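Local coordinates for protein gamma-glutamyl cyclotransferase (Homo sapiens, PDB 3CRY) that catalyses the formation of 5-oxoproline from gamma-glutamyl dipeptides, and also induces cytochrome c release from mitochondria, at residues Leu18-Gly23 with Asp77-Val82. The protein carries 1 engineered substitution. Numbering follows the deposited sequence.
Sequences LYFAYG and DEVWGV
In the five-stranded antiparallel sheet of this cyclotransferase, strand 16-21, outermost within this chain, pairs with strand 77-87 within the run from Y19 onward that probably binds the substrate, and A21 and V82 form an antiparallel hydrogen-bonded pair. A21 N donates to V82 O at 2.8 Å, nearly straight at 168°, and V82 N returns a bond to A21 O at 3.0 Å. After A21 the strand ends, and a water links Y22 O and W80 O by donating to both. The ring of F20, its CG anti to the backbone N (chi1 176°), reaches across to the backbone around G81: F20 CE1 lies 3.5 Å from G81 CA, and V79 O sits at the ring edge, near its plane. Glycine suits position 81, since a CB would collide with A21 O and F20 CE1. An alanine in place of F20 would probably leave a gap beside G81 and take one of two apolar neighbours from V79 CG1. That methyl also meets Y22 CB at 3.8 Å, while the Y22 hydroxyl bonds to Y125 O. Two direct backbone bonds and one water bridge thus tie A21 and Y22 to strand 77-87, consistent with holding the substrate-binding run in shape.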
ATOM      1  N   LEU A  18     -10.966   4.490  11.637  1.00  9.96           N
ATOM      2  CA  LEU A  18     -11.802   4.780  10.463  1.00  8.46           C
ATOM      3  C   LEU A  18     -11.304   3.955   9.283  1.00  7.89           C
ATOM      4  O   LEU A  18     -10.094   3.828   9.073  1.00  7.27           O
ATOM      5  CB  LEU A  18     -11.743   6.269  10.127  1.00  8.94           C
ATOM      6  CG  LEU A  18     -12.205   7.233  11.228  1.00  9.87           C
ATOM      7  CD1 LEU A  18     -12.015   8.643  10.783  1.00 11.05           C
ATOM      8  CD2 LEU A  18     -13.672   6.975  11.594  1.00 11.21           C
ATOM      9  N   TYR A  19     -12.249   3.404   8.520  1.00  6.53           N
ATOM     10  CA  TYR A  19     -11.965   2.481   7.413  1.00  6.45           C
ATOM     11  C   TYR A  19     -12.611   3.047   6.135  1.00  6.11           C
ATOM     12  O   TYR A  19     -13.801   3.311   6.116  1.00  6.28           O
ATOM     13  CB  TYR A  19     -12.508   1.072   7.745  1.00  6.42           C
ATOM     14  CG  TYR A  19     -12.675   0.180   6.519  1.00  7.08           C
ATOM     15  CD1 TYR A  19     -11.603  -0.043   5.637  1.00  7.68           C
ATOM     16  CD2 TYR A  19     -13.884  -0.451   6.248  1.00  6.51           C
ATOM     17  CE1 TYR A  19     -11.759  -0.845   4.489  1.00  7.74           C
ATOM     18  CE2 TYR A  19     -14.040  -1.272   5.121  1.00  8.03           C
ATOM     19  CZ  TYR A  19     -12.987  -1.454   4.245  1.00  7.57           C
ATOM     20  OH  TYR A  19     -13.137  -2.240   3.127  1.00  9.54           O
ATOM     21  N   PHE A  20     -11.813   3.219   5.076  1.00  5.37           N
ATOM     22  CA  PHE A  20     -12.305   3.768   3.806  1.00  4.86           C
ATOM     23  C   PHE A  20     -12.581   2.621   2.832  1.00  5.14           C
ATOM     24  O   PHE A  20     -11.648   1.909   2.399  1.00  5.20           O
ATOM     25  CB  PHE A  20     -11.277   4.762   3.212  1.00  5.00           C
ATOM     26  CG  PHE A  20     -11.643   5.309   1.845  1.00  5.27           C
ATOM     27  CD1 PHE A  20     -12.627   6.305   1.720  1.00  6.91           C
ATOM     28  CD2 PHE A  20     -10.983   4.857   0.685  1.00  6.76           C
ATOM     29  CE1 PHE A  20     -12.981   6.829   0.449  1.00  5.69           C
ATOM     30  CE2 PHE A  20     -11.306   5.397  -0.577  1.00  5.75           C
ATOM     31  CZ  PHE A  20     -12.310   6.389  -0.689  1.00  5.87           C
ATOM     32  N   ALA A  21     -13.869   2.417   2.553  1.00  4.76           N
ATOM     33  CA  ALA A  21     -14.321   1.385   1.596  1.00  5.20           C
ATOM     34  C   ALA A  21     -14.656   1.947   0.233  1.00  5.76           C
ATOM     35  O   ALA A  21     -15.333   2.955   0.146  1.00  5.21           O
ATOM     36  CB  ALA A  21     -15.534   0.647   2.148  1.00  5.62           C
ATOM     37  N   TYR A  22     -14.199   1.272  -0.832  1.00  5.95           N
ATOM     38  CA  TYR A  22     -14.504   1.695  -2.197  1.00  6.32           C
ATOM     39  C   TYR A  22     -15.098   0.594  -3.110  1.00  6.70           C
ATOM     40  O   TYR A  22     -15.399   0.853  -4.289  1.00  7.15           O
ATOM     41  CB  TYR A  22     -13.232   2.292  -2.833  1.00  6.55           C
ATOM     42  CG  TYR A  22     -12.052   1.351  -2.830  1.00  6.76           C
ATOM     43  CD1 TYR A  22     -11.922   0.351  -3.827  1.00  7.31           C
ATOM     44  CD2 TYR A  22     -11.072   1.436  -1.836  1.00  7.15           C
ATOM     45  CE1 TYR A  22     -10.860  -0.540  -3.816  1.00  9.29           C
ATOM     46  CE2 TYR A  22      -9.965   0.544  -1.828  1.00  6.71           C
ATOM     47  CZ  TYR A  22      -9.883  -0.434  -2.815  1.00  9.19           C
ATOM     48  OH  TYR A  22      -8.826  -1.310  -2.823  1.00  9.36           O
ATOM     49  N   GLY A  23     -15.223  -0.625  -2.575  1.00  7.08           N
ATOM     50  CA  GLY A  23     -15.710  -1.796  -3.323  1.00  7.20           C
ATOM     51  C   GLY A  23     -17.009  -2.312  -2.721  1.00  6.74           C
ATOM     52  O   GLY A  23     -17.905  -1.506  -2.428  1.00  5.64           O
ATOM     53  N   ASP A  77      -6.962  11.842 -11.099  1.00 12.24           N
ATOM     54  CA  ASP A  77      -8.116  10.950 -10.938  1.00 11.88           C
ATOM     55  C   ASP A  77      -8.645  11.010  -9.505  1.00 11.12           C
ATOM     56  O   ASP A  77      -8.019  11.596  -8.633  1.00 10.93           O
ATOM     57  CB  ASP A  77      -7.732   9.514 -11.304  1.00 12.16           C
ATOM     58  CG  ASP A  77      -7.680   9.286 -12.803  1.00 14.99           C
ATOM     59  OD1 ASP A  77      -8.706   9.540 -13.481  1.00 17.38           O
ATOM     60  OD2 ASP A  77      -6.626   8.852 -13.315  1.00 16.56           O
ATOM     61  N   GLU A  78      -9.808  10.416  -9.251  1.00 10.02           N
ATOM     62  CA  GLU A  78     -10.287  10.361  -7.876  1.00  9.66           C
ATOM     63  C   GLU A  78     -11.150   9.127  -7.670  1.00  9.53           C
ATOM     64  O   GLU A  78     -11.666   8.559  -8.639  1.00  8.97           O
ATOM     65  CB  GLU A  78     -11.060  11.631  -7.481  1.00 10.79           C
ATOM     66  CG  GLU A  78     -12.320  11.839  -8.287  1.00 13.65           C
ATOM     67  CD  GLU A  78     -12.854  13.267  -8.188  1.00 17.29           C
ATOM     68  OE1 GLU A  78     -12.048  14.242  -8.209  1.00 19.94           O
ATOM     69  OE2 GLU A  78     -14.090  13.407  -8.098  1.00 17.54           O
ATOM     70  N   VAL A  79     -11.260   8.717  -6.409  1.00  8.97           N
ATOM     71  CA  VAL A  79     -12.105   7.594  -6.009  1.00  8.32           C
ATOM     72  C   VAL A  79     -12.980   8.065  -4.843  1.00  7.99           C
ATOM     73  O   VAL A  79     -12.450   8.586  -3.848  1.00  8.43           O
ATOM     74  CB  VAL A  79     -11.237   6.379  -5.562  1.00  7.96           C
ATOM     75  CG1 VAL A  79     -12.095   5.295  -4.904  1.00  8.87           C
ATOM     76  CG2 VAL A  79     -10.489   5.796  -6.749  1.00  9.48           C
ATOM     77  N   TRP A  80     -14.299   7.896  -4.967  1.00  6.63           N
ATOM     78  CA  TRP A  80     -15.212   8.174  -3.852  1.00  6.70           C
ATOM     79  C   TRP A  80     -15.521   6.894  -3.095  1.00  6.17           C
ATOM     80  O   TRP A  80     -15.607   5.813  -3.687  1.00  6.34           O
ATOM     81  CB  TRP A  80     -16.515   8.788  -4.359  1.00  7.49           C
ATOM     82  CG  TRP A  80     -16.378  10.255  -4.726  1.00  7.85           C
ATOM     83  CD1 TRP A  80     -16.009  10.773  -5.938  1.00  9.12           C
ATOM     84  CD2 TRP A  80     -16.621  11.371  -3.866  1.00  7.91           C
ATOM     85  NE1 TRP A  80     -16.018  12.153  -5.888  1.00  9.78           N
ATOM     86  CE2 TRP A  80     -16.386  12.543  -4.624  1.00  9.85           C
ATOM     87  CE3 TRP A  80     -17.020  11.498  -2.526  1.00  9.69           C
ATOM     88  CZ2 TRP A  80     -16.532  13.827  -4.080  1.00  9.13           C
ATOM     89  CZ3 TRP A  80     -17.157  12.795  -1.985  1.00 10.25           C
ATOM     90  CH2 TRP A  80     -16.922  13.929  -2.775  1.00  9.78           C
ATOM     91  N   GLY A  81     -15.729   7.021  -1.790  1.00  5.54           N
ATOM     92  CA  GLY A  81     -16.050   5.855  -0.998  1.00  5.98           C
ATOM     93  C   GLY A  81     -16.774   6.233   0.282  1.00  6.21           C
ATOM     94  O   GLY A  81     -17.149   7.391   0.486  1.00  6.11           O
ATOM     95  N   VAL A  82     -16.951   5.227   1.133  1.00  6.06           N
ATOM     96  CA  VAL A  82     -17.636   5.372   2.422  1.00  6.32           C
ATOM     97  C   VAL A  82     -16.614   5.144   3.524  1.00  7.06           C
ATOM     98  O   VAL A  82     -15.873   4.147   3.491  1.00  7.19           O
ATOM     99  CB  VAL A  82     -18.792   4.335   2.603  1.00  7.43           C
ATOM    100  CG1 VAL A  82     -19.282   4.300   4.084  1.00  8.10           C
ATOM    101  CG2 VAL A  82     -19.949   4.662   1.643  1.00  6.82           C
TER
HETATM  102  O   HOH W   1     -15.781   3.540  -5.321  1.00  7.80           O